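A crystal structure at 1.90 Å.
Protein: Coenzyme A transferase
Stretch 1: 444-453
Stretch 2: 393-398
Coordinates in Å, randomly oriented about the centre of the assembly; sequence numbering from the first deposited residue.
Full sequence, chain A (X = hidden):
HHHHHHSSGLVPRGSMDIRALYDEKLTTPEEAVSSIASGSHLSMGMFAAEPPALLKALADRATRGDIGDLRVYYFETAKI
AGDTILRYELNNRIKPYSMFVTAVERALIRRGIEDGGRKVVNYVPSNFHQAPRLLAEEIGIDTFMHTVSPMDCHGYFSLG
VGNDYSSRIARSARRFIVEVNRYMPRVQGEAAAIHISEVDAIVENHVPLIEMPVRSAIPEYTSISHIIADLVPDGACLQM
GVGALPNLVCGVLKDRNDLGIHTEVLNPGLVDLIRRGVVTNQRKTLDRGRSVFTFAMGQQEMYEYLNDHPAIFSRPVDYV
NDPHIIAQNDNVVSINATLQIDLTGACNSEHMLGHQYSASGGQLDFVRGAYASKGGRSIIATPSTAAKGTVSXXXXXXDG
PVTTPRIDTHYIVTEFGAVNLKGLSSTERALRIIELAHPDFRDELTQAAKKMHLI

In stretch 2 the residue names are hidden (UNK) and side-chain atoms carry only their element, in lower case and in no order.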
# COMPACT_ATOMS: atom_id res chain seq x y z
N GLU A 444 -0.17 21.02 -24.47
CA GLU A 444 -1.30 20.11 -24.50
C GLU A 444 -1.60 19.60 -23.09
O GLU A 444 -2.76 19.48 -22.69
CB GLU A 444 -1.02 18.93 -25.43
CG GLU A 444 -2.22 18.04 -25.63
CD GLU A 444 -2.06 17.07 -26.79
OE1 GLU A 444 -3.10 16.60 -27.33
OE2 GLU A 444 -0.90 16.77 -27.17
N LEU A 445 -0.56 19.28 -22.34
CA LEU A 445 -0.75 18.78 -20.98
C LEU A 445 -1.33 19.86 -20.07
O LEU A 445 -2.13 19.56 -19.20
CB LEU A 445 0.57 18.26 -20.40
CG LEU A 445 1.10 16.98 -21.01
CD1 LEU A 445 2.55 16.75 -20.58
CD2 LEU A 445 0.21 15.79 -20.59
N THR A 446 -0.92 21.11 -20.28
CA THR A 446 -1.47 22.20 -19.49
C THR A 446 -2.96 22.35 -19.77
O THR A 446 -3.76 22.57 -18.85
CB THR A 446 -0.74 23.53 -19.78
OG1 THR A 446 0.64 23.41 -19.39
CG2 THR A 446 -1.36 24.67 -18.98
N GLN A 447 -3.35 22.23 -21.03
CA GLN A 447 -4.76 22.33 -21.39
C GLN A 447 -5.54 21.20 -20.74
O GLN A 447 -6.61 21.42 -20.18
CB GLN A 447 -4.96 22.33 -22.91
CG GLN A 447 -4.56 23.66 -23.58
CD GLN A 447 -5.12 24.89 -22.86
OE1 GLN A 447 -6.34 25.06 -22.73
NE2 GLN A 447 -4.22 25.76 -22.38
N ALA A 448 -4.98 19.99 -20.81
CA ALA A 448 -5.63 18.82 -20.21
C ALA A 448 -5.82 19.02 -18.71
O ALA A 448 -6.88 18.72 -18.16
CB ALA A 448 -4.82 17.57 -20.49
N ALA A 449 -4.77 19.51 -18.05
CA ALA A 449 -4.81 19.78 -16.62
C ALA A 449 -5.95 20.73 -16.25
O ALA A 449 -6.60 20.56 -15.22
CB ALA A 449 -3.48 20.35 -16.16
N LYS A 450 -6.18 21.73 -17.10
CA LYS A 450 -7.25 22.69 -16.87
C LYS A 450 -8.61 22.03 -17.00
O LYS A 450 -9.51 22.29 -16.20
CB LYS A 450 -7.15 23.85 -17.86
CG LYS A 450 -5.93 24.73 -17.73
CD LYS A 450 -6.01 25.88 -18.75
CE LYS A 450 -4.67 26.55 -18.96
NZ LYS A 450 -4.15 27.16 -17.71
N LYS A 451 -8.76 21.18 -18.01
CA LYS A 451 -10.00 20.45 -18.25
C LYS A 451 -10.31 19.47 -17.12
O LYS A 451 -11.47 19.26 -16.76
CB LYS A 451 -9.94 19.71 -19.58
CG LYS A 451 -9.56 20.59 -20.76
CD LYS A 451 -9.86 19.94 -22.10
CE LYS A 451 -9.33 20.78 -23.25
NZ LYS A 451 -9.84 22.18 -23.19
N MET A 452 -9.26 18.84 -16.59
CA MET A 452 -9.39 17.93 -15.46
C MET A 452 -9.60 18.71 -14.17
O MET A 452 -9.90 18.14 -13.13
CB MET A 452 -8.15 17.04 -15.34
CG MET A 452 -7.98 16.07 -16.51
SD MET A 452 -6.39 15.21 -16.49
CE MET A 452 -6.46 14.38 -14.90
N HIS A 453 -9.45 20.03 -14.26
CA HIS A 453 -9.60 20.89 -13.10
C HIS A 453 -8.51 20.65 -12.06
O HIS A 453 -8.70 20.92 -10.88
CB HIS A 453 -10.98 20.73 -12.47
CG HIS A 453 -12.10 21.24 -13.33
ND1 HIS A 453 -12.54 22.55 -13.27
CD2 HIS A 453 -12.85 20.63 -14.27
CE1 HIS A 453 -13.52 22.71 -14.14
NE2 HIS A 453 -13.73 21.56 -14.76
N UNK A 393 5.11 10.09 -22.59
CA UNK A 393 4.94 9.15 -21.48
C UNK A 393 4.45 9.88 -20.24
O UNK A 393 4.12 9.25 -19.22
n UNK A 393 6.48 4.06 -21.99
c UNK A 393 7.83 6.55 -21.91
n UNK A 393 7.79 3.36 -23.75
c UNK A 393 7.46 4.30 -22.86
c UNK A 393 6.57 7.35 -22.28
n UNK A 393 8.10 5.46 -22.85
c UNK A 393 6.24 8.38 -21.19
N UNK A 394 4.40 11.21 -20.33
CA UNK A 394 3.74 12.02 -19.31
C UNK A 394 2.35 12.32 -19.84
O UNK A 394 2.20 12.96 -20.88
c UNK A 394 6.23 12.15 -17.53
c UNK A 394 5.97 13.09 -18.74
c UNK A 394 3.77 14.15 -17.94
c UNK A 394 4.48 13.34 -19.05
N UNK A 395 1.31 11.85 -19.15
CA UNK A 395 -0.03 11.87 -19.73
C UNK A 395 -1.04 12.50 -18.79
O UNK A 395 -0.79 12.64 -17.58
c UNK A 395 -1.28 8.19 -19.15
c UNK A 395 -0.63 9.55 -18.88
c UNK A 395 0.46 9.82 -21.13
c UNK A 395 -0.50 10.44 -20.12
N UNK A 396 -2.20 12.91 -19.33
CA UNK A 396 -3.19 13.54 -18.45
C UNK A 396 -3.62 12.59 -17.33
O UNK A 396 -3.62 12.99 -16.17
c UNK A 396 -4.38 13.80 -19.39
c UNK A 396 -3.75 13.91 -20.77
c UNK A 396 -2.62 12.90 -20.75
N UNK A 397 -3.96 11.35 -17.68
CA UNK A 397 -4.59 10.43 -16.74
C UNK A 397 -4.41 8.97 -17.18
O UNK A 397 -4.77 8.59 -18.29
c UNK A 397 -8.29 10.39 -15.52
n UNK A 397 -10.36 8.01 -13.64
n UNK A 397 -9.04 9.70 -14.48
n UNK A 397 -9.72 7.96 -15.84
c UNK A 397 -6.08 10.76 -16.63
c UNK A 397 -6.82 10.00 -15.53
c UNK A 397 -9.70 8.55 -14.65
N UNK A 398 -3.88 8.15 -16.28
CA UNK A 398 -3.69 6.73 -16.58
C UNK A 398 -5.06 6.06 -16.79
O UNK A 398 -6.02 6.37 -16.09
c UNK A 398 -1.45 6.50 -15.47
c UNK A 398 -2.92 6.04 -15.44
c UNK A 398 -3.02 4.52 -15.55
c UNK A 398 -0.71 6.33 -14.12

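Position 393 carries seven side-chain atoms: three carbons in an unbranched chain, a nitrogen, then a carbon bearing two more nitrogens. The side chain does not reach stretch 1 and plays no part in the contact. The terminal group is a guanidinium, so the residue is Arg393; one of its nitrogens, NH1, is hydrogen-bonded elsewhere in the structure.

Position 394 has four carbons, forked at the first, with one arm a single carbon and the other two carbons long. Its side chain touches Leu445, and its backbone comes closer still, with O of 394 3.5 Å from CD2 of Leu445. A fork at CB with unequal arms identifies Ile394, since valine lacks the fourth carbon and leucine forks one atom later. Its CA-to-CB bond points toward the helix, yet the end of the side chain leads away, and it is the short arm that makes the closest side-chain contact: CG2 of Ile394 lies 3.9 Å from CD1 of Leu445.

Position 395 shows the same four carbons and the same fork. Here CA-to-CB points away, and the side chain makes no contact within 4.5 Å. What touches is backbone: C of 395 is 4.0 Å from CD2 of Leu445. The fork again gives Ile395.

Position 396 has three carbons closing a ring onto its own backbone nitrogen, and these ring carbons lie against Leu445, Ala448 and Met452. Only proline closes such a ring. Pro396, with phi of -59° and a C-gamma exo pucker, thus meets three residues of stretch 1: its CD is 4.0 Å from CD2 of Leu445, its CG 3.8 Å from CB of Ala448, and its CB 3.8 Å from SD of Met452.

Position 397 repeats the pattern of three carbons, a nitrogen and a carbon with two nitrogens. Its closest approach is at CB, 4.0 Å from CE of Met452. The guanidinium makes it Arg397; with chi1, chi2 and chi3 all t, the chain is extended.

Position 398 has four carbons forked at the first, one arm two carbons long, and does not reach stretch 1. The fork gives Ile398.

The contact is apolar packing, with no hydrogen bond between the stretches and 274 Å² buried in total. Leu445, Ala448 and Met452 are spaced three and four residues apart, which brings their side chains to the same side of stretch 1, where all three touch Pro396. CA of Pro396 is 6.1 Å from CA of Ala448, and CB of Ala448, which points toward stretch 2, packs 3.8 Å from CG of Pro396. Met452 completes the packing, its CE reaching 3.4 Å from O of Pro396.

Stretch 2 393-398: RIIPRI
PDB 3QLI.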